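Local coordinates for conjugal transfer protein-like C-terminal domain-containing protein (Enterococcus faecalis, PDB 4EC6) that is the NTF2-like C-terminal domain of a VirB8-like membrane protein, TraM, and probably takes part in type IV secretion during conjugative transfer of plasmid pIP501, at residues A[63-66]-A[67-71]; A[70-74]-A[75-79]. One frame throughout, in Å; residues are numbered along the deposited sequence.

Interaction 1: residues A[63-66]-A[67-71]; sequences YFLT and YYFSQ
Phe64 and Tyr68 sit one turn apart on helix 54-68 and pack their rings side by side. The planes are near parallel, at 24°, but slid apart. The centroids are 5.3 Å from each other, so overlap is slight. The closest ring atoms are Phe64 CZ and Tyr68 CD1, at 3.8 Å. A CH-pi contact adds to this: Tyr68 CB lies over one face of the Phe64 ring, 4.1 Å from its centroid. Both side chains hold CG anti to the backbone N (chi1 169° and -173°), which sends the two rings the same way.

Leu65 and Phe69 form a second apolar pair. The Leu65 methyl CD2 touches Phe69 CE2 at 3.7 Å. Leu65 O lies at the edge of the Phe69 ring, in its plane.

Backbone bonds run alongside. Tyr68 N donates to Phe64 O at 2.9 Å, almost straight. Phe69 N donates to Leu65 O at 2.8 Å. Phe69 is the first residue to leave helical angles, so this bond belongs to the last turn.

Phe64 also meets the ring of Phe138, and Phe69 packs on Leu123 and Ile136 of the sheet. The contact is thus mainly apolar. The helix end presents an apolar, largely aromatic face, turned mostly to the sheet, while Phe64 O and Leu65 O are each met by a backbone N-H of the next turn.

Interaction 2: residues A[70-74]-A[75-79]; sequences SQEKN and QENYQ
Asn74 O accepts from Tyr78 N at 3.0 Å, the first i to i+4 bond of helix 75-82. Residues 70-74 form an irregular loop that runs straight into this helix. The loop curls back over the first turn, bringing the CA atoms of Glu72 and Tyr78 to 5.5 Å.

Asn74 is the N-cap. Its OD1 accepts from Asn77 N at 2.9 Å, with an N-H...O angle of 156°. The donor lies in the carbonyl plane, on a lone pair of OD1. With chi1 at -174° the side chain runs out beside its own carbonyl carbon, and OD1 reaches the first turn. The Asn77 amide stacks on the Asn74 amide, with the planes 24° apart. The two OD1 atoms are 3.2 Å from each other. Both are acceptors, so they do not bond.

Two more side chains shape the loop. Glu72 OE2 accepts from Asn74 N at 2.7 Å through its anti lone pair. Glu72 therefore acts as a second shell, holding the backbone of the cap residue. Its chain bends at chi2, and CG comes within 3.9 Å of Asn77 CB. Its carboxylate near the helix start would probably be stabilised by the helix dipole. Ser70 OG accepts from Glu72 N at 3.2 Å, making an ST turn.

The Tyr78 ring lies against the loop, with CE1 3.7 Å from Ser70 O.

The contact is at the surface, yet Tyr78 is buried. Its side chain packs on Trp95, and its OH bonds to Tyr68 O at the end of helix 54-68. Gln71 OE1 bonds Thr101 OG1, joining the loop to the start of strand 101-112.

The chain first runs down helix 54-68, where interaction 1 covers the final turns and the exit. Interaction 2 begins before interaction 1 has ended, since both include Ser70 and Gln71. Their ranges overlap in sequence, and neither nests in the other. Interaction 2 then closes the short loop into helix 75-82. The centres are about 10 Å apart. Across this loop the end of the first helix meets the first turn of the second. Interaction 1 faces the antiparallel sheet, while interaction 2 lies further out, so together they lead from the core to the surface.

Interaction 1: residues A[63-66]-A[67-71]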
loop_
_atom_site.group_PDB
_atom_site.type_symbol
_atom_site.label_atom_id
_atom_site.label_comp_id
_atom_site.label_asym_id
_atom_site.label_seq_id
_atom_site.Cartn_x
_atom_site.Cartn_y
_atom_site.Cartn_z
ATOM N N TYR A 63 -4.606 -9.022 -5.251
ATOM C CA TYR A 63 -4.180 -10.020 -6.200
ATOM C C TYR A 63 -5.335 -10.354 -7.136
ATOM O O TYR A 63 -5.190 -10.239 -8.366
ATOM C CB TYR A 63 -3.608 -11.230 -5.507
ATOM C CG TYR A 63 -2.112 -11.146 -5.322
ATOM C CD1 TYR A 63 -1.222 -11.544 -6.337
ATOM C CD2 TYR A 63 -1.592 -10.620 -4.173
ATOM C CE1 TYR A 63 0.147 -11.444 -6.165
ATOM C CE2 TYR A 63 -0.242 -10.492 -3.995
ATOM C CZ TYR A 63 0.629 -10.909 -4.972
ATOM O OH TYR A 63 1.980 -10.765 -4.710
ATOM N N PHE A 64 -6.500 -10.627 -6.563
ATOM C CA PHE A 64 -7.708 -10.781 -7.359
ATOM C C PHE A 64 -7.933 -9.600 -8.300
ATOM O O PHE A 64 -8.262 -9.836 -9.456
ATOM C CB PHE A 64 -8.940 -11.004 -6.468
ATOM C CG PHE A 64 -10.273 -10.911 -7.200
ATOM C CD1 PHE A 64 -10.684 -11.911 -8.069
ATOM C CD2 PHE A 64 -11.134 -9.835 -6.973
ATOM C CE1 PHE A 64 -11.910 -11.841 -8.706
ATOM C CE2 PHE A 64 -12.339 -9.749 -7.622
ATOM C CZ PHE A 64 -12.734 -10.761 -8.490
ATOM N N LEU A 65 -7.793 -8.358 -7.835
ATOM C CA LEU A 65 -8.065 -7.213 -8.732
ATOM C C LEU A 65 -7.162 -7.152 -9.989
ATOM O O LEU A 65 -7.576 -6.756 -11.073
ATOM C CB LEU A 65 -8.023 -5.891 -7.971
ATOM C CG LEU A 65 -9.237 -5.658 -7.085
ATOM C CD1 LEU A 65 -9.057 -4.503 -6.116
ATOM C CD2 LEU A 65 -10.418 -5.378 -7.970
ATOM N N THR A 66 -5.911 -7.554 -9.816
ATOM C CA THR A 66 -4.992 -7.700 -10.886
ATOM C C THR A 66 -5.544 -8.637 -11.980
ATOM O O THR A 66 -5.460 -8.325 -13.150
ATOM C CB THR A 66 -3.706 -8.222 -10.274
ATOM O OG1 THR A 66 -3.103 -7.146 -9.521
ATOM C CG2 THR A 66 -2.765 -8.671 -11.318
ATOM N N TYR A 67 -6.128 -9.772 -11.627
ATOM C CA TYR A 67 -6.670 -10.661 -12.630
ATOM C C TYR A 67 -8.066 -10.209 -13.130
ATOM O O TYR A 67 -8.390 -10.264 -14.301
ATOM C CB TYR A 67 -6.641 -12.100 -12.102
ATOM C CG TYR A 67 -5.245 -12.590 -12.022
ATOM C CD1 TYR A 67 -4.502 -12.863 -13.213
ATOM C CD2 TYR A 67 -4.597 -12.720 -10.801
ATOM C CE1 TYR A 67 -3.173 -13.280 -13.176
ATOM C CE2 TYR A 67 -3.250 -13.132 -10.750
ATOM C CZ TYR A 67 -2.566 -13.403 -11.943
ATOM O OH TYR A 67 -1.285 -13.821 -11.902
ATOM N N TYR A 68 -8.873 -9.710 -12.240
ATOM C CA TYR A 68 -10.158 -9.220 -12.588
ATOM C C TYR A 68 -10.045 -8.059 -13.536
ATOM O O TYR A 68 -10.843 -7.948 -14.434
ATOM C CB TYR A 68 -10.879 -8.785 -11.318
ATOM C CG TYR A 68 -12.307 -8.401 -11.552
ATOM C CD1 TYR A 68 -13.264 -9.375 -11.941
ATOM C CD2 TYR A 68 -12.720 -7.083 -11.359
ATOM C CE1 TYR A 68 -14.582 -9.015 -12.163
ATOM C CE2 TYR A 68 -14.033 -6.714 -11.585
ATOM C CZ TYR A 68 -14.935 -7.668 -11.983
ATOM O OH TYR A 68 -16.191 -7.269 -12.151
ATOM N N PHE A 69 -9.039 -7.202 -13.362
ATOM C CA PHE A 69 -8.894 -6.064 -14.282
ATOM C C PHE A 69 -7.968 -6.354 -15.478
ATOM O O PHE A 69 -7.635 -5.450 -16.237
ATOM C CB PHE A 69 -8.490 -4.767 -13.555
ATOM C CG PHE A 69 -9.656 -4.028 -12.973
ATOM C CD1 PHE A 69 -10.312 -3.025 -13.707
ATOM C CD2 PHE A 69 -10.119 -4.336 -11.710
ATOM C CE1 PHE A 69 -11.400 -2.352 -13.175
ATOM C CE2 PHE A 69 -11.218 -3.687 -11.187
ATOM C CZ PHE A 69 -11.860 -2.710 -11.915
ATOM N N SER A 70 -7.575 -7.611 -15.649
ATOM C CA SER A 70 -6.771 -7.994 -16.768
ATOM C C SER A 70 -7.510 -7.641 -18.062
ATOM O O SER A 70 -8.759 -7.680 -18.164
ATOM C CB SER A 70 -6.526 -9.483 -16.731
ATOM O OG SER A 70 -6.273 -9.960 -18.055
ATOM N N GLN A 71 -6.739 -7.290 -19.068
ATOM C CA GLN A 71 -7.374 -6.968 -20.323
ATOM C C GLN A 71 -7.431 -8.055 -21.383
ATOM O O GLN A 71 -7.997 -7.801 -22.430
ATOM C CB GLN A 71 -6.829 -5.672 -20.855
ATOM C CG GLN A 71 -7.451 -4.556 -20.080
ATOM C CD GLN A 71 -7.089 -3.248 -20.676
ATOM O OE1 GLN A 71 -6.293 -2.506 -20.100
ATOM N NE2 GLN A 71 -7.643 -2.953 -21.850
#

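Interaction 2: residues A[70-74]-A[75-79]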
loop_
_atom_site.group_PDB
_atom_site.type_symbol
_atom_site.label_atom_id
_atom_site.label_comp_id
_atom_site.label_asym_id
_atom_site.label_seq_id
_atom_site.Cartn_x
_atom_site.Cartn_y
_atom_site.Cartn_z
ATOM N N SER A 70 -7.575 -7.611 -15.649
ATOM C CA SER A 70 -6.771 -7.994 -16.768
ATOM C C SER A 70 -7.510 -7.641 -18.062
ATOM O O SER A 70 -8.759 -7.680 -18.164
ATOM C CB SER A 70 -6.526 -9.483 -16.731
ATOM O OG SER A 70 -6.273 -9.960 -18.055
ATOM N N GLN A 71 -6.739 -7.290 -19.068
ATOM C CA GLN A 71 -7.374 -6.968 -20.323
ATOM C C GLN A 71 -7.431 -8.055 -21.383
ATOM O O GLN A 71 -7.997 -7.801 -22.430
ATOM C CB GLN A 71 -6.829 -5.672 -20.855
ATOM C CG GLN A 71 -7.451 -4.556 -20.080
ATOM C CD GLN A 71 -7.089 -3.248 -20.676
ATOM O OE1 GLN A 71 -6.293 -2.506 -20.100
ATOM N NE2 GLN A 71 -7.643 -2.953 -21.850
ATOM N N GLU A 72 -6.936 -9.259 -21.065
ATOM C CA GLU A 72 -7.136 -10.486 -21.841
ATOM C C GLU A 72 -8.472 -10.602 -22.607
ATOM O O GLU A 72 -9.567 -10.713 -22.040
ATOM C CB GLU A 72 -6.908 -11.705 -20.967
ATOM C CG GLU A 72 -7.099 -13.020 -21.678
ATOM C CD GLU A 72 -6.271 -13.143 -22.954
ATOM O OE1 GLU A 72 -5.038 -13.251 -22.858
ATOM O OE2 GLU A 72 -6.847 -13.152 -24.065
ATOM N N LYS A 73 -8.367 -10.573 -23.925
ATOM C CA LYS A 73 -9.535 -10.429 -24.739
ATOM C C LYS A 73 -10.205 -11.797 -25.008
ATOM O O LYS A 73 -11.393 -11.850 -25.292
ATOM C CB LYS A 73 -9.139 -9.671 -26.018
ATOM C CG LYS A 73 -10.236 -9.436 -27.033
ATOM C CD LYS A 73 -11.072 -8.210 -26.739
ATOM C CE LYS A 73 -12.437 -8.440 -27.413
ATOM N NZ LYS A 73 -13.257 -7.233 -27.695
ATOM N N ASN A 74 -9.442 -12.883 -24.889
ATOM C CA ASN A 74 -9.984 -14.229 -24.921
ATOM C C ASN A 74 -10.760 -14.545 -23.622
ATOM O O ASN A 74 -10.152 -14.744 -22.578
ATOM C CB ASN A 74 -8.847 -15.244 -25.100
ATOM C CG ASN A 74 -9.368 -16.672 -25.298
ATOM O OD1 ASN A 74 -9.699 -17.380 -24.323
ATOM N ND2 ASN A 74 -9.444 -17.105 -26.557
ATOM N N GLN A 75 -12.076 -14.612 -23.704
ATOM C CA GLN A 75 -12.932 -14.882 -22.558
ATOM C C GLN A 75 -12.585 -16.153 -21.733
ATOM O O GLN A 75 -12.640 -16.124 -20.500
ATOM C CB GLN A 75 -14.397 -14.861 -23.009
ATOM C CG GLN A 75 -15.373 -15.661 -22.159
ATOM C CD GLN A 75 -16.828 -15.448 -22.551
ATOM O OE1 GLN A 75 -17.189 -14.420 -23.122
ATOM N NE2 GLN A 75 -17.680 -16.416 -22.228
ATOM N N GLU A 76 -12.228 -17.255 -22.396
ATOM C CA GLU A 76 -11.831 -18.452 -21.644
ATOM C C GLU A 76 -10.553 -18.222 -20.832
ATOM O O GLU A 76 -10.464 -18.630 -19.689
ATOM C CB GLU A 76 -11.737 -19.715 -22.523
ATOM C CG GLU A 76 -13.069 -20.130 -23.176
ATOM C CD GLU A 76 -14.149 -20.603 -22.183
ATOM O OE1 GLU A 76 -13.838 -21.384 -21.258
ATOM O OE2 GLU A 76 -15.327 -20.209 -22.334
ATOM N N ASN A 77 -9.571 -17.562 -21.405
ATOM C CA ASN A 77 -8.345 -17.309 -20.661
ATOM C C ASN A 77 -8.541 -16.281 -19.513
ATOM O O ASN A 77 -7.917 -16.400 -18.471
ATOM C CB ASN A 77 -7.213 -16.907 -21.620
ATOM C CG ASN A 77 -6.995 -17.935 -22.729
ATOM O OD1 ASN A 77 -7.508 -19.037 -22.645
ATOM N ND2 ASN A 77 -6.248 -17.571 -23.777
ATOM N N TYR A 78 -9.430 -15.303 -19.714
ATOM C CA TYR A 78 -9.656 -14.263 -18.739
ATOM C C TYR A 78 -10.296 -14.944 -17.506
ATOM O O TYR A 78 -9.843 -14.781 -16.343
ATOM C CB TYR A 78 -10.535 -13.135 -19.323
ATOM C CG TYR A 78 -11.087 -12.220 -18.254
ATOM C CD1 TYR A 78 -10.331 -11.175 -17.746
ATOM C CD2 TYR A 78 -12.368 -12.448 -17.696
ATOM C CE1 TYR A 78 -10.826 -10.367 -16.730
ATOM C CE2 TYR A 78 -12.866 -11.635 -16.680
ATOM C CZ TYR A 78 -12.086 -10.600 -16.206
ATOM O OH TYR A 78 -12.576 -9.806 -15.207
ATOM N N GLN A 79 -11.285 -15.769 -17.784
ATOM C CA GLN A 79 -11.852 -16.591 -16.761
ATOM C C GLN A 79 -10.907 -17.564 -16.108
ATOM O O GLN A 79 -10.927 -17.706 -14.897
ATOM C CB GLN A 79 -13.064 -17.266 -17.272
ATOM C CG GLN A 79 -14.117 -16.256 -17.650
ATOM C CD GLN A 79 -15.248 -16.954 -18.288
ATOM O OE1 GLN A 79 -15.260 -18.168 -18.216
ATOM N NE2 GLN A 79 -16.215 -16.231 -18.880
#